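Local atomic coordinates of A putative transcriptional regulator (Rhodococcus sp., PDB entry 2HKU), a protein that probably binds DNA through a TetR-type helix-turn-helix domain and regulates transcription as a two-chain assembly. Residues L32-G37 and V111-S116; F173-Q178 and E191-V196. All blocks are in the same frame, centred on the assembly; numbering follows the deposited sequence.

Contact 1 comes first along the chain and closes before contact 2 opens. It joins helix 21-36, in the TetR-type region predicted to bind DNA, to helix 108-120 of the C-terminal region; contact 2 lies wholly within the C-terminal region, pairing helix 161-181 with helix 190-201. Their centres are about 17 Å apart, yet the two meet directly, because helix 108-120 packs on helix 161-181: V111 CG1 is 3.6 Å from F173 CD1, and T115 OG1 lies 3.9 Å from I177 CG1. Both also touch the second subunit. The packing thus links the predicted DNA-binding region to helices that touch the second subunit, consistent with the coupling of the two regions in TetR-family regulators.

Contact 1: residues L32-G37 and V111-S116; sequences LFLEHG and VELFTS. With EDO (1,2-ethanediol), chain H.
One leucine, L113, makes the whole side-chain contact from its helix, and one of its two methyls rests on a backbone carbonyl: L113 CD1 lies 3.6 Å from F33 O. That oxygen accepts a hydrogen bond from G37 N at 3.0 Å, and the methyl packs against an oxygen whose hydrogen bond is already made within its own chain segment. G37, the first residue after the helix to leave helical phi/psi, has a positive phi of 90°. The other branch turns to side chains. L113 CD2 meets L34 CD2 at 3.9 Å and F33 CB at 4.1 Å, and the two leucine side chains cross at about a right angle. With chi1 at -164°, CG of L113 stands opposite its own backbone N, and the fork reaches across to F33 and L34 together. F33 contributes its CB here, while its ring is directed to F67. Cut back to an alanine here, the side chain would lose both methyls, which is likely to open a gap beside F33 and L34. On the same helix E112 O is gripped twice, by S116 N and by T115 OG1, the latter at 2.8 Å. The carbonyl of S116 accepts a hydrogen bond from an ethanediol, probably picked up from the crystallisation liquor, which also bonds S116 O of the second subunit. L113 packs further on F67 and A71 of helix 63-87, F33 meets F67 edge-to-face, and L32 and F33 touch helix 42-49 in the predicted helix-turn-helix.

Contact 2: residues F173-Q178 and E191-V196; sequences FGLVIQ and EEAVAV. With EDO (1,2-ethanediol), chain F.
L175 and A193 bring the two helices closest, their CA atoms 6.0 Å apart, a short separation consistent with the small side chain of A193. Both segments are helical throughout, and the packing between them is apolar, with L175 facing A193 and V196, two residues three positions apart on the same side of their helix. Both leucine methyls take part. L175 CD2 meets A193 CB and V196 CB, each at 4.0 Å, while L175 CD1 lies 3.7 Å from A193 O and 3.9 Å from V196 CG1. V196 takes the side chain obliquely, with CG1 anti to the amide nitrogen (chi1 160°) and turned to the leucine fork. All three residues are buried. One turn beyond L175, the Q178 amide folds back on its own helix: Q178 NE2 donates to G174 O at 2.9 Å with an N-H...O angle of 164°. This donor lies well above the carbonyl plane, and Q178 N reaches the same oxygen from the opposite face, so two bonds grip it. The nearly straight NE2 bond, with the oxygen 4° from the amide plane, probably limits rotation of the amide. Around this pair, Y188 of the connecting loop touches L175 and Q178, and L104 of helix 92-104 touches A193. S170 of the second subunit packs on L175 and its K166 on V196, placing the contact beside the dimer interface, while V176 rests on helix 108-120.

Contact 1: residues L32-G37 and V111-S116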
ATOM      1  N   LEU A  32     -20.211  -8.422   0.180  1.00 27.11           N
ATOM      2  CA  LEU A  32     -19.833  -9.017  -1.120  1.00 28.04           C
ATOM      3  C   LEU A  32     -18.542  -8.427  -1.621  1.00 27.19           C
ATOM      4  O   LEU A  32     -17.685  -9.162  -2.097  1.00 26.90           O
ATOM      5  CB  LEU A  32     -20.935  -8.817  -2.160  1.00 26.72           C
ATOM      6  CG  LEU A  32     -22.059  -9.858  -1.940  1.00 31.17           C
ATOM      7  CD1 LEU A  32     -23.309  -9.454  -2.584  1.00 28.64           C
ATOM      8  CD2 LEU A  32     -21.666 -11.268  -2.458  1.00 34.31           C
ATOM      9  N   PHE A  33     -18.410  -7.092  -1.509  1.00 26.90           N
ATOM     10  CA  PHE A  33     -17.130  -6.387  -1.812  1.00 27.23           C
ATOM     11  C   PHE A  33     -15.949  -6.795  -0.940  1.00 29.34           C
ATOM     12  O   PHE A  33     -14.770  -6.927  -1.430  1.00 29.76           O
ATOM     13  CB  PHE A  33     -17.313  -4.829  -1.731  1.00 26.07           C
ATOM     14  CG  PHE A  33     -18.111  -4.233  -2.894  1.00 26.57           C
ATOM     15  CD1 PHE A  33     -18.080  -4.842  -4.180  1.00 27.80           C
ATOM     16  CD2 PHE A  33     -18.870  -3.049  -2.734  1.00 26.07           C
ATOM     17  CE1 PHE A  33     -18.816  -4.286  -5.233  1.00 28.87           C
ATOM     18  CE2 PHE A  33     -19.592  -2.514  -3.762  1.00 25.44           C
ATOM     19  CZ  PHE A  33     -19.567  -3.103  -5.009  1.00 27.82           C
ATOM     20  N   LEU A  34     -16.201  -6.953   0.367  1.00 27.87           N
ATOM     21  CA  LEU A  34     -15.116  -7.387   1.239  1.00 29.40           C
ATOM     22  C   LEU A  34     -14.577  -8.761   0.871  1.00 29.59           C
ATOM     23  O   LEU A  34     -13.394  -9.023   0.992  1.00 32.15           O
ATOM     24  CB  LEU A  34     -15.519  -7.383   2.721  1.00 28.93           C
ATOM     25  CG  LEU A  34     -15.532  -6.043   3.481  1.00 29.90           C
ATOM     26  CD1 LEU A  34     -16.241  -6.285   4.878  1.00 30.89           C
ATOM     27  CD2 LEU A  34     -14.167  -5.568   3.711  1.00 26.17           C
ATOM     28  N   GLU A  35     -15.449  -9.614   0.393  1.00 30.72           N
ATOM     29  CA  GLU A  35     -15.096 -10.976   0.061  1.00 33.10           C
ATOM     30  C   GLU A  35     -14.500 -11.089  -1.341  1.00 32.19           C
ATOM     31  O   GLU A  35     -13.466 -11.749  -1.530  1.00 33.58           O
ATOM     32  CB  GLU A  35     -16.357 -11.821   0.171  1.00 32.71           C
ATOM     33  CG  GLU A  35     -16.008 -13.271  -0.056  1.00 40.44           C
ATOM     34  CD  GLU A  35     -17.104 -14.244   0.315  1.00 47.56           C
ATOM     35  OE1 GLU A  35     -18.245 -13.799   0.637  1.00 51.36           O
ATOM     36  OE2 GLU A  35     -16.821 -15.478   0.240  1.00 53.41           O
ATOM     37  N   HIS A  36     -15.151 -10.470  -2.334  1.00 32.08           N
ATOM     38  CA  HIS A  36     -14.795 -10.733  -3.769  1.00 32.40           C
ATOM     39  C   HIS A  36     -14.308  -9.559  -4.581  1.00 33.16           C
ATOM     40  O   HIS A  36     -13.882  -9.737  -5.732  1.00 34.46           O
ATOM     41  CB  HIS A  36     -15.949 -11.439  -4.513  1.00 31.18           C
ATOM     42  CG  HIS A  36     -16.297 -12.760  -3.901  1.00 32.73           C
ATOM     43  ND1 HIS A  36     -15.438 -13.847  -3.938  1.00 33.78           N
ATOM     44  CD2 HIS A  36     -17.380 -13.153  -3.196  1.00 33.96           C
ATOM     45  CE1 HIS A  36     -15.992 -14.850  -3.280  1.00 34.47           C
ATOM     46  NE2 HIS A  36     -17.164 -14.451  -2.813  1.00 30.61           N
ATOM     47  N   GLY A  37     -14.400  -8.358  -4.002  1.00 32.30           N
ATOM     48  CA  GLY A  37     -13.840  -7.159  -4.601  1.00 29.94           C
ATOM     49  C   GLY A  37     -14.839  -6.495  -5.488  1.00 28.54           C
ATOM     50  O   GLY A  37     -15.974  -6.898  -5.602  1.00 29.82           O
ATOM     51  N   VAL A 111      -9.041  -2.714   5.160  1.00 25.02           N
ATOM     52  CA  VAL A 111      -7.898  -1.885   4.674  1.00 25.04           C
ATOM     53  C   VAL A 111      -7.653  -2.207   3.183  1.00 24.78           C
ATOM     54  O   VAL A 111      -7.358  -1.316   2.348  1.00 24.06           O
ATOM     55  CB  VAL A 111      -6.602  -2.169   5.454  1.00 25.39           C
ATOM     56  CG1 VAL A 111      -5.420  -1.334   4.935  1.00 26.18           C
ATOM     57  CG2 VAL A 111      -6.805  -1.924   6.953  1.00 26.35           C
ATOM     58  N   GLU A 112      -7.654  -3.496   2.868  1.00 23.86           N
ATOM     59  CA  GLU A 112      -7.369  -3.926   1.502  1.00 23.92           C
ATOM     60  C   GLU A 112      -8.440  -3.416   0.510  1.00 22.54           C
ATOM     61  O   GLU A 112      -8.112  -2.853  -0.552  1.00 23.52           O
ATOM     62  CB  GLU A 112      -7.196  -5.439   1.447  1.00 24.19           C
ATOM     63  CG  GLU A 112      -7.126  -5.966   0.023  1.00 27.71           C
ATOM     64  CD  GLU A 112      -7.174  -7.477  -0.054  1.00 36.21           C
ATOM     65  OE1 GLU A 112      -6.996  -8.187   1.005  1.00 36.91           O
ATOM     66  OE2 GLU A 112      -7.394  -7.941  -1.190  1.00 35.79           O
ATOM     67  N   LEU A 113      -9.710  -3.520   0.843  1.00 20.79           N
ATOM     68  CA  LEU A 113     -10.711  -2.822   0.039  1.00 22.60           C
ATOM     69  C   LEU A 113     -10.483  -1.307  -0.159  1.00 21.49           C
ATOM     70  O   LEU A 113     -10.724  -0.758  -1.276  1.00 21.32           O
ATOM     71  CB  LEU A 113     -12.103  -3.002   0.650  1.00 23.35           C
ATOM     72  CG  LEU A 113     -13.351  -2.712  -0.113  1.00 25.42           C
ATOM     73  CD1 LEU A 113     -13.317  -3.654  -1.350  1.00 28.53           C
ATOM     74  CD2 LEU A 113     -14.544  -3.069   0.781  1.00 26.79           C
ATOM     75  N   PHE A 114     -10.045  -0.613   0.895  1.00 20.92           N
ATOM     76  CA  PHE A 114      -9.900   0.817   0.814  1.00 20.11           C
ATOM     77  C   PHE A 114      -8.665   1.111  -0.060  1.00 20.87           C
ATOM     78  O   PHE A 114      -8.676   2.073  -0.824  1.00 20.03           O
ATOM     79  CB  PHE A 114      -9.630   1.386   2.216  1.00 20.90           C
ATOM     80  CG  PHE A 114      -9.367   2.879   2.217  1.00 23.14           C
ATOM     81  CD1 PHE A 114     -10.320   3.778   1.729  1.00 20.84           C
ATOM     82  CD2 PHE A 114      -8.165   3.376   2.757  1.00 22.89           C
ATOM     83  CE1 PHE A 114     -10.087   5.165   1.754  1.00 27.01           C
ATOM     84  CE2 PHE A 114      -7.928   4.740   2.826  1.00 23.67           C
ATOM     85  CZ  PHE A 114      -8.842   5.671   2.302  1.00 24.19           C
ATOM     86  N   THR A 115      -7.590   0.318   0.083  1.00 21.81           N
ATOM     87  CA  THR A 115      -6.438   0.407  -0.890  1.00 22.17           C
ATOM     88  C   THR A 115      -6.892   0.222  -2.366  1.00 21.50           C
ATOM     89  O   THR A 115      -6.407   0.967  -3.266  1.00 23.82           O
ATOM     90  CB  THR A 115      -5.172  -0.523  -0.509  1.00 20.26           C
ATOM     91  OG1 THR A 115      -5.498  -1.906  -0.706  1.00 26.39           O
ATOM     92  CG2 THR A 115      -4.727  -0.264   0.877  1.00 16.62           C
ATOM     93  N   SER A 116      -7.819  -0.712  -2.623  1.00 20.54           N
ATOM     94  CA  SER A 116      -8.367  -0.918  -3.989  1.00 22.07           C
ATOM     95  C   SER A 116      -9.168   0.259  -4.414  1.00 21.65           C
ATOM     96  O   SER A 116      -9.029   0.764  -5.594  1.00 21.96           O
ATOM     97  CB  SER A 116      -9.206  -2.177  -4.129  1.00 22.48           C
ATOM     98  OG  SER A 116      -8.293  -3.246  -3.926  1.00 29.51           O
TER
HETATM   99  C1  EDO H 306      -6.468  -3.121  -8.209  1.00 38.67           C
HETATM  100  O1  EDO H 306      -6.140  -4.484  -8.709  1.00 29.18           O
HETATM  101  C2  EDO H 306      -7.723  -2.842  -7.319  1.00 38.35           C
HETATM  102  O2  EDO H 306      -8.265  -1.451  -7.554  1.00 43.25           O

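Contact 2: residues F173-Q178 and E191-V196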
ATOM      1  N   PHE A 173      -0.998   0.219   5.256  1.00 19.90           N
ATOM      2  CA  PHE A 173      -1.400   0.012   3.840  1.00 19.35           C
ATOM      3  C   PHE A 173      -0.442  -0.905   3.092  1.00 18.37           C
ATOM      4  O   PHE A 173      -0.860  -1.920   2.500  1.00 18.48           O
ATOM      5  CB  PHE A 173      -1.522   1.368   3.100  1.00 17.62           C
ATOM      6  CG  PHE A 173      -2.578   2.302   3.685  1.00 16.95           C
ATOM      7  CD1 PHE A 173      -3.763   1.805   4.225  1.00 16.05           C
ATOM      8  CD2 PHE A 173      -2.372   3.674   3.668  1.00 17.20           C
ATOM      9  CE1 PHE A 173      -4.729   2.744   4.768  1.00 17.97           C
ATOM     10  CE2 PHE A 173      -3.297   4.610   4.174  1.00 16.52           C
ATOM     11  CZ  PHE A 173      -4.424   4.163   4.721  1.00 21.83           C
ATOM     12  N   GLY A 174       0.841  -0.606   3.191  1.00 19.99           N
ATOM     13  CA  GLY A 174       1.909  -1.409   2.456  1.00 19.88           C
ATOM     14  C   GLY A 174       2.049  -2.836   3.017  1.00 22.08           C
ATOM     15  O   GLY A 174       2.306  -3.807   2.269  1.00 21.95           O
ATOM     16  N   LEU A 175       1.896  -2.987   4.331  1.00 22.06           N
ATOM     17  CA  LEU A 175       1.890  -4.347   4.924  1.00 21.75           C
ATOM     18  C   LEU A 175       0.662  -5.162   4.541  1.00 21.06           C
ATOM     19  O   LEU A 175       0.781  -6.344   4.193  1.00 21.75           O
ATOM     20  CB  LEU A 175       2.026  -4.340   6.463  1.00 22.96           C
ATOM     21  CG  LEU A 175       3.315  -3.766   6.920  1.00 20.96           C
ATOM     22  CD1 LEU A 175       3.365  -3.140   8.363  1.00 23.40           C
ATOM     23  CD2 LEU A 175       4.409  -4.776   6.688  1.00 21.71           C
ATOM     24  N   VAL A 176      -0.505  -4.563   4.580  1.00 19.12           N
ATOM     25  CA  VAL A 176      -1.734  -5.251   4.132  1.00 19.86           C
ATOM     26  C   VAL A 176      -1.640  -5.656   2.679  1.00 20.30           C
ATOM     27  O   VAL A 176      -2.038  -6.742   2.338  1.00 20.26           O
ATOM     28  CB  VAL A 176      -3.066  -4.428   4.326  1.00 18.70           C
ATOM     29  CG1 VAL A 176      -4.271  -5.075   3.597  1.00 19.14           C
ATOM     30  CG2 VAL A 176      -3.379  -4.326   5.835  1.00 19.60           C
ATOM     31  N   ILE A 177      -1.167  -4.768   1.821  1.00 19.16           N
ATOM     32  CA  ILE A 177      -1.103  -5.092   0.415  1.00 20.37           C
ATOM     33  C   ILE A 177      -0.156  -6.292   0.156  1.00 19.37           C
ATOM     34  O   ILE A 177      -0.509  -7.239  -0.554  1.00 19.07           O
ATOM     35  CB  ILE A 177      -0.604  -3.843  -0.404  1.00 18.55           C
ATOM     36  CG1 ILE A 177      -1.740  -2.791  -0.410  1.00 21.57           C
ATOM     37  CG2 ILE A 177      -0.375  -4.312  -1.827  1.00 21.17           C
ATOM     38  CD1 ILE A 177      -1.296  -1.313  -0.707  1.00 24.93           C
ATOM     39  N   GLN A 178       1.036  -6.253   0.701  1.00 19.55           N
ATOM     40  CA  GLN A 178       2.034  -7.281   0.445  1.00 20.68           C
ATOM     41  C   GLN A 178       1.718  -8.568   1.131  1.00 22.94           C
ATOM     42  O   GLN A 178       2.057  -9.672   0.677  1.00 23.49           O
ATOM     43  CB  GLN A 178       3.339  -6.828   1.003  1.00 19.42           C
ATOM     44  CG  GLN A 178       3.915  -5.677   0.066  1.00 18.96           C
ATOM     45  CD  GLN A 178       5.157  -5.164   0.581  1.00 17.98           C
ATOM     46  OE1 GLN A 178       6.267  -5.463   0.044  1.00 25.06           O
ATOM     47  NE2 GLN A 178       5.068  -4.332   1.598  1.00 15.82           N
ATOM     48  N   GLU A 191       2.696 -12.374  11.767  1.00 32.55           N
ATOM     49  CA  GLU A 191       3.691 -12.075  12.772  1.00 33.09           C
ATOM     50  C   GLU A 191       4.800 -11.154  12.251  1.00 29.43           C
ATOM     51  O   GLU A 191       5.232 -10.220  12.917  1.00 29.78           O
ATOM     52  CB  GLU A 191       4.278 -13.429  13.305  1.00 34.72           C
ATOM     53  CG  GLU A 191       5.154 -13.305  14.526  1.00 36.53           C
ATOM     54  CD  GLU A 191       5.218 -14.614  15.395  1.00 40.24           C
ATOM     55  OE1 GLU A 191       4.958 -15.767  14.881  1.00 44.54           O
ATOM     56  OE2 GLU A 191       5.565 -14.451  16.613  1.00 49.64           O
ATOM     57  N   GLU A 192       5.283 -11.417  11.063  1.00 26.10           N
ATOM     58  CA  GLU A 192       6.302 -10.598  10.507  1.00 26.29           C
ATOM     59  C   GLU A 192       5.844  -9.155  10.248  1.00 23.97           C
ATOM     60  O   GLU A 192       6.610  -8.265  10.517  1.00 26.54           O
ATOM     61  CB  GLU A 192       6.828 -11.209   9.234  1.00 24.46           C
ATOM     62  CG  GLU A 192       7.708 -12.429   9.569  1.00 28.05           C
ATOM     63  CD  GLU A 192       7.990 -13.224   8.318  1.00 30.04           C
ATOM     64  OE1 GLU A 192       7.024 -13.760   7.755  1.00 29.33           O
ATOM     65  OE2 GLU A 192       9.152 -13.193   7.859  1.00 29.57           O
ATOM     66  N   ALA A 193       4.618  -8.987   9.779  1.00 24.91           N
ATOM     67  CA  ALA A 193       4.032  -7.622   9.479  1.00 24.05           C
ATOM     68  C   ALA A 193       3.833  -6.858  10.793  1.00 24.18           C
ATOM     69  O   ALA A 193       4.169  -5.745  10.889  1.00 22.51           O
ATOM     70  CB  ALA A 193       2.784  -7.769   8.751  1.00 24.30           C
ATOM     71  N   VAL A 194       3.321  -7.520  11.858  1.00 24.60           N
ATOM     72  CA  VAL A 194       3.269  -6.899  13.143  1.00 23.72           C
ATOM     73  C   VAL A 194       4.623  -6.424  13.636  1.00 24.47           C
ATOM     74  O   VAL A 194       4.781  -5.278  14.140  1.00 24.78           O
ATOM     75  CB  VAL A 194       2.529  -7.845  14.175  1.00 25.96           C
ATOM     76  CG1 VAL A 194       2.714  -7.290  15.545  1.00 27.82           C
ATOM     77  CG2 VAL A 194       1.051  -7.896  13.835  1.00 24.57           C
ATOM     78  N   ALA A 195       5.645  -7.267  13.449  1.00 24.32           N
ATOM     79  CA  ALA A 195       7.018  -6.912  13.829  1.00 23.81           C
ATOM     80  C   ALA A 195       7.583  -5.698  13.046  1.00 22.97           C
ATOM     81  O   ALA A 195       8.390  -4.934  13.553  1.00 22.61           O
ATOM     82  CB  ALA A 195       7.951  -8.130  13.679  1.00 22.94           C
ATOM     83  N   VAL A 196       7.173  -5.508  11.798  1.00 22.72           N
ATOM     84  CA  VAL A 196       7.662  -4.285  11.048  1.00 22.61           C
ATOM     85  C   VAL A 196       7.091  -3.029  11.798  1.00 21.27           C
ATOM     86  O   VAL A 196       7.810  -2.077  12.023  1.00 21.75           O
ATOM     87  CB  VAL A 196       7.203  -4.305   9.518  1.00 22.47           C
ATOM     88  CG1 VAL A 196       7.242  -2.941   8.911  1.00 23.88           C
ATOM     89  CG2 VAL A 196       8.035  -5.376   8.634  1.00 19.65           C
TER
HETATM   90  C1  EDO F 304       7.206  -7.336  16.953  1.00 48.08           C
HETATM   91  O1  EDO F 304       8.644  -7.605  17.185  1.00 47.46           O
HETATM   92  C2  EDO F 304       6.189  -8.484  17.064  1.00 48.38           C
HETATM   93  O2  EDO F 304       6.281  -9.492  16.023  1.00 52.80           O